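Local coordinates for Lin1840 protein (Listeria innocua serovar 6a, PDB 4ZOC) that probably hydrolyses terminal, non-reducing beta-D-glucosyl residues to release beta-D-glucose, as a family 3 glycoside hydrolase linked to beta-1,2-glucan metabolism, at residues Ile636-Asp648 / Val657-Gln669. The protein carries 2 engineered substitutions. Residues are numbered along the deposited sequence; the frame is centred on the assembly and turned at random.
Sequences IAGKEVIQVYLQD and VKELKAFEKVALQ. With MG (magnesium ion), chain D.
A classic beta bulge interrupts the antiparallel hairpin of strands 638-648 and 659-668 in the fibronectin type III-like domain: Lys661 and Ala662 both face Val644. Val644 O accepts two backbone bonds, a straight one from Lys661 N (2.8 Å) and a longer, bent one from Ala662 N (3.2 Å). Regular pairing runs from there to Gly638 and Leu668, and resumes at the non-hydrogen-bonded pair Tyr645 and Leu660, followed by the hydrogen-bonded pair Leu646 and Glu659.

Next to the bulge, Leu660 lays CD1 over one face of the Tyr645 ring in a CH-pi contact, 3.8 Å from the ring centroid. With CG anti to the backbone N (chi1 -170°) and chi2 at 69°, Leu660 turns CD1 over the ring. Lys658 CD lies over the opposite face. The phenol is also held at its end: Tyr645 OH donates to Gln643 OE1 (2.6 Å), in the plane of that carbonyl. On the other face of the sheet, Ile642 CD1 meets Val666 CG2 at 3.7 Å. A water bridges Leu646 O and Glu659 OE1, and the same carboxylate oxygen also forms a salt bridge with Arg655.

At the end of its strand, Asp648 OD1 binds the magnesium ion at 2.0 Å; Thr650 O and four waters complete the site. Lys639 and Lys665 both form salt bridges with Glu373. Strand 699-706 pairs with the other edge of 638-648, while Ile630 of strand 624-632 packs against Ile642 and Val666.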
loop_
_atom_site.group_PDB
_atom_site.type_symbol
_atom_site.label_atom_id
_atom_site.label_comp_id
_atom_site.label_asym_id
_atom_site.label_seq_id
_atom_site.Cartn_x
_atom_site.Cartn_y
_atom_site.Cartn_z
ATOM N N ILE A 636 20.328 39.111 3.751
ATOM C CA ILE A 636 20.014 38.388 5.002
ATOM C C ILE A 636 20.853 37.078 5.010
ATOM O O ILE A 636 20.804 36.354 4.063
ATOM C CB ILE A 636 18.515 38.080 5.054
ATOM C CG1 ILE A 636 17.690 39.408 5.136
ATOM C CG2 ILE A 636 18.185 37.223 6.247
ATOM C CD1 ILE A 636 16.313 39.269 4.516
ATOM N N ALA A 637 21.649 36.832 6.051
ATOM C CA ALA A 637 22.451 35.616 6.187
ATOM C C ALA A 637 21.501 34.416 6.282
ATOM O O ALA A 637 20.407 34.533 6.866
ATOM C CB ALA A 637 23.301 35.683 7.439
ATOM N N GLY A 638 21.890 33.298 5.684
ATOM C CA GLY A 638 21.050 32.126 5.761
ATOM C C GLY A 638 21.754 30.925 5.292
ATOM O O GLY A 638 22.896 31.015 4.806
ATOM N N LYS A 639 21.100 29.783 5.484
ATOM C CA LYS A 639 21.575 28.508 5.030
ATOM C C LYS A 639 20.673 27.902 3.940
ATOM O O LYS A 639 19.449 27.990 3.973
ATOM C CB LYS A 639 21.635 27.536 6.234
ATOM C CG LYS A 639 22.699 27.907 7.246
ATOM C CD LYS A 639 22.447 27.277 8.580
ATOM C CE LYS A 639 23.414 27.811 9.608
ATOM N NZ LYS A 639 23.214 26.935 10.767
ATOM N N GLU A 640 21.297 27.270 2.966
ATOM C CA GLU A 640 20.603 26.603 1.895
ATOM C C GLU A 640 21.094 25.157 1.883
ATOM O O GLU A 640 22.255 24.855 2.237
ATOM C CB GLU A 640 20.959 27.272 0.540
ATOM C CG GLU A 640 20.270 26.675 -0.693
ATOM C CD GLU A 640 18.743 26.675 -0.588
ATOM O OE1 GLU A 640 18.026 27.538 -1.152
ATOM O OE2 GLU A 640 18.234 25.766 0.116
ATOM N N VAL A 641 20.229 24.242 1.464
ATOM C CA VAL A 641 20.589 22.793 1.349
ATOM C C VAL A 641 20.730 22.479 -0.105
ATOM O O VAL A 641 19.731 22.316 -0.826
ATOM C CB VAL A 641 19.573 21.839 2.078
ATOM C CG1 VAL A 641 19.994 20.361 1.940
ATOM C CG2 VAL A 641 19.488 22.205 3.516
ATOM N N ILE A 642 22.002 22.351 -0.542
ATOM C CA ILE A 642 22.291 21.911 -1.930
ATOM C C ILE A 642 22.050 20.398 -1.955
ATOM O O ILE A 642 22.542 19.693 -1.076
ATOM C CB ILE A 642 23.718 22.199 -2.357
ATOM C CG1 ILE A 642 23.999 23.711 -2.233
ATOM C CG2 ILE A 642 23.979 21.585 -3.706
ATOM C CD1 ILE A 642 25.466 24.161 -2.374
ATOM N N GLN A 643 21.254 19.940 -2.917
ATOM C CA GLN A 643 20.891 18.526 -3.115
ATOM C C GLN A 643 21.333 18.061 -4.484
ATOM O O GLN A 643 21.090 18.768 -5.469
ATOM C CB GLN A 643 19.371 18.326 -2.968
ATOM C CG GLN A 643 18.879 18.800 -1.606
ATOM C CD GLN A 643 17.456 19.203 -1.551
ATOM O OE1 GLN A 643 16.569 18.533 -2.072
ATOM N NE2 GLN A 643 17.209 20.272 -0.872
ATOM N N VAL A 644 21.895 16.856 -4.530
ATOM C CA VAL A 644 22.255 16.221 -5.819
ATOM C C VAL A 644 21.536 14.896 -5.936
ATOM O O VAL A 644 21.675 14.012 -5.075
ATOM C CB VAL A 644 23.768 16.030 -5.952
ATOM C CG1 VAL A 644 24.108 15.420 -7.289
ATOM C CG2 VAL A 644 24.501 17.334 -5.693
ATOM N N TYR A 645 20.820 14.760 -7.066
ATOM C CA TYR A 645 20.098 13.578 -7.421
ATOM C C TYR A 645 20.638 12.917 -8.693
ATOM O O TYR A 645 21.171 13.572 -9.626
ATOM C CB TYR A 645 18.616 13.935 -7.599
ATOM C CG TYR A 645 17.917 14.548 -6.414
ATOM C CD1 TYR A 645 17.981 15.899 -6.191
ATOM C CD2 TYR A 645 17.098 13.784 -5.609
ATOM C CE1 TYR A 645 17.316 16.503 -5.129
ATOM C CE2 TYR A 645 16.469 14.334 -4.487
ATOM C CZ TYR A 645 16.569 15.674 -4.268
ATOM O OH TYR A 645 15.946 16.257 -3.221
ATOM N N LEU A 646 20.558 11.624 -8.709
ATOM C CA LEU A 646 20.846 10.844 -9.876
ATOM C C LEU A 646 19.592 10.029 -10.396
ATOM O O LEU A 646 18.752 9.510 -9.595
ATOM C CB LEU A 646 21.931 9.886 -9.518
ATOM C CG LEU A 646 22.990 9.560 -10.552
ATOM C CD1 LEU A 646 23.621 10.874 -11.103
ATOM C CD2 LEU A 646 23.979 8.657 -9.834
ATOM N N GLN A 647 19.447 9.961 -11.719
ATOM C CA GLN A 647 18.542 9.128 -12.379
ATOM C C GLN A 647 19.254 8.173 -13.365
ATOM O O GLN A 647 20.075 8.616 -14.165
ATOM C CB GLN A 647 17.520 9.921 -13.157
ATOM C CG GLN A 647 16.510 9.052 -13.912
ATOM C CD GLN A 647 15.547 9.839 -14.796
ATOM O OE1 GLN A 647 15.783 10.985 -15.148
ATOM N NE2 GLN A 647 14.417 9.216 -15.123
ATOM N N ASP A 648 18.895 6.883 -13.319
ATOM C CA ASP A 648 19.261 5.875 -14.281
ATOM C C ASP A 648 18.132 5.790 -15.316
ATOM O O ASP A 648 17.079 5.242 -15.024
ATOM C CB ASP A 648 19.518 4.557 -13.565
ATOM C CG ASP A 648 20.195 3.516 -14.418
ATOM O OD1 ASP A 648 20.331 3.687 -15.670
ATOM O OD2 ASP A 648 20.582 2.486 -13.803
ATOM N N VAL A 657 12.656 7.978 -10.765
ATOM C CA VAL A 657 12.900 9.147 -11.589
ATOM C C VAL A 657 14.023 10.035 -11.055
ATOM O O VAL A 657 14.655 10.805 -11.811
ATOM C CB VAL A 657 11.633 9.959 -11.829
ATOM C CG1 VAL A 657 10.645 9.117 -12.629
ATOM C CG2 VAL A 657 11.006 10.489 -10.541
ATOM N N LYS A 658 14.255 9.938 -9.758
ATOM C CA LYS A 658 15.411 10.577 -9.100
ATOM C C LYS A 658 15.694 9.834 -7.782
ATOM O O LYS A 658 14.774 9.354 -7.111
ATOM C CB LYS A 658 15.054 12.022 -8.560
ATOM C CG LYS A 658 14.788 13.036 -9.530
ATOM C CD LYS A 658 14.478 14.311 -8.792
ATOM C CE LYS A 658 14.341 15.480 -9.731
ATOM N NZ LYS A 658 13.604 15.425 -11.002
ATOM N N GLU A 659 16.971 9.870 -7.379
ATOM C CA GLU A 659 17.334 9.457 -6.056
ATOM C C GLU A 659 18.336 10.436 -5.499
ATOM O O GLU A 659 19.322 10.763 -6.214
ATOM C CB GLU A 659 17.951 8.065 -6.082
ATOM C CG GLU A 659 17.063 6.933 -6.536
ATOM C CD GLU A 659 17.823 5.595 -6.545
ATOM O OE1 GLU A 659 18.928 5.464 -7.074
ATOM O OE2 GLU A 659 17.318 4.664 -5.967
ATOM N N LEU A 660 18.177 10.857 -4.246
ATOM C CA LEU A 660 19.165 11.702 -3.632
ATOM C C LEU A 660 20.465 10.940 -3.397
ATOM O O LEU A 660 20.423 9.814 -2.864
ATOM C CB LEU A 660 18.705 12.221 -2.247
ATOM C CG LEU A 660 19.505 13.299 -1.564
ATOM C CD1 LEU A 660 19.395 14.641 -2.293
ATOM C CD2 LEU A 660 19.054 13.375 -0.094
ATOM N N LYS A 661 21.600 11.541 -3.792
ATOM C CA LYS A 661 22.888 10.885 -3.642
ATOM C C LYS A 661 23.954 11.780 -3.003
ATOM O O LYS A 661 25.051 11.273 -2.722
ATOM C CB LYS A 661 23.402 10.418 -5.002
ATOM C CG LYS A 661 22.564 9.377 -5.716
ATOM C CD LYS A 661 22.449 8.107 -5.031
ATOM C CE LYS A 661 21.664 7.131 -5.927
ATOM N NZ LYS A 661 21.526 5.902 -5.121
ATOM N N ALA A 662 23.628 13.058 -2.712
ATOM C CA ALA A 662 24.493 13.922 -1.989
ATOM C C ALA A 662 23.709 15.099 -1.517
ATOM O O ALA A 662 22.738 15.525 -2.135
ATOM C CB ALA A 662 25.726 14.384 -2.840
ATOM N N PHE A 663 24.141 15.636 -0.398
ATOM C CA PHE A 663 23.564 16.897 0.115
ATOM C C PHE A 663 24.554 17.584 1.051
ATOM O O PHE A 663 25.349 16.895 1.719
ATOM C CB PHE A 663 22.224 16.624 0.843
ATOM C CG PHE A 663 22.368 15.777 2.091
ATOM C CD1 PHE A 663 22.296 14.422 2.020
ATOM C CD2 PHE A 663 22.571 16.373 3.332
ATOM C CE1 PHE A 663 22.396 13.671 3.149
ATOM C CE2 PHE A 663 22.676 15.593 4.467
ATOM C CZ PHE A 663 22.599 14.230 4.384
ATOM N N GLU A 664 24.510 18.914 1.115
ATOM C CA GLU A 664 25.305 19.709 2.055
ATOM C C GLU A 664 24.554 21.001 2.329
ATOM O O GLU A 664 24.024 21.691 1.424
ATOM C CB GLU A 664 26.717 20.103 1.504
ATOM C CG GLU A 664 27.520 20.855 2.539
ATOM C CD GLU A 664 28.952 21.177 2.176
ATOM O OE1 GLU A 664 29.564 20.464 1.350
ATOM O OE2 GLU A 664 29.489 22.165 2.751
ATOM N N LYS A 665 24.451 21.309 3.578
ATOM C CA LYS A 665 23.837 22.539 4.024
ATOM C C LYS A 665 24.918 23.620 4.157
ATOM O O LYS A 665 25.933 23.413 4.819
ATOM C CB LYS A 665 23.124 22.338 5.359
ATOM C CG LYS A 665 22.297 23.502 5.793
ATOM C CD LYS A 665 21.475 23.022 6.992
ATOM C CE LYS A 665 20.165 23.640 7.056
ATOM N NZ LYS A 665 19.409 23.143 8.235
ATOM N N VAL A 666 24.697 24.746 3.499
ATOM C CA VAL A 666 25.786 25.734 3.329
ATOM C C VAL A 666 25.327 27.039 3.938
ATOM O O VAL A 666 24.297 27.523 3.602
ATOM C CB VAL A 666 26.174 25.929 1.834
ATOM C CG1 VAL A 666 27.383 26.821 1.697
ATOM C CG2 VAL A 666 26.514 24.610 1.140
ATOM N N ALA A 667 26.095 27.554 4.891
ATOM C CA ALA A 667 25.840 28.820 5.560
ATOM C C ALA A 667 26.557 29.991 4.835
ATOM O O ALA A 667 27.738 29.874 4.452
ATOM C CB ALA A 667 26.342 28.726 6.977
ATOM N N LEU A 668 25.815 31.048 4.560
ATOM C CA LEU A 668 26.343 32.151 3.776
ATOM C C LEU A 668 25.861 33.466 4.324
ATOM O O LEU A 668 24.659 33.667 4.473
ATOM C CB LEU A 668 25.856 32.060 2.334
ATOM C CG LEU A 668 26.323 30.848 1.569
ATOM C CD1 LEU A 668 25.443 30.642 0.373
ATOM C CD2 LEU A 668 27.789 30.901 1.145
ATOM N N GLN A 669 26.792 34.377 4.585
ATOM C CA GLN A 669 26.408 35.723 4.919
ATOM C C GLN A 669 25.809 36.389 3.714
ATOM O O GLN A 669 25.922 35.907 2.572
ATOM C CB GLN A 669 27.645 36.480 5.407
ATOM C CG GLN A 669 28.158 35.960 6.729
ATOM C CD GLN A 669 27.203 36.271 7.879
ATOM O OE1 GLN A 669 26.873 37.417 8.108
ATOM N NE2 GLN A 669 26.738 35.235 8.581
HETATM MG MG MG D . 21.039 2.567 -17.163
HETATM O O HOH W 1 19.273 6.824 -9.312
HETATM O O HOH W 2 21.226 0.905 -15.876
HETATM O O HOH W 3 22.983 2.998 -16.825
HETATM O O HOH W 4 20.725 4.249 -18.373
HETATM O O HOH W 5 21.577 1.365 -18.858
#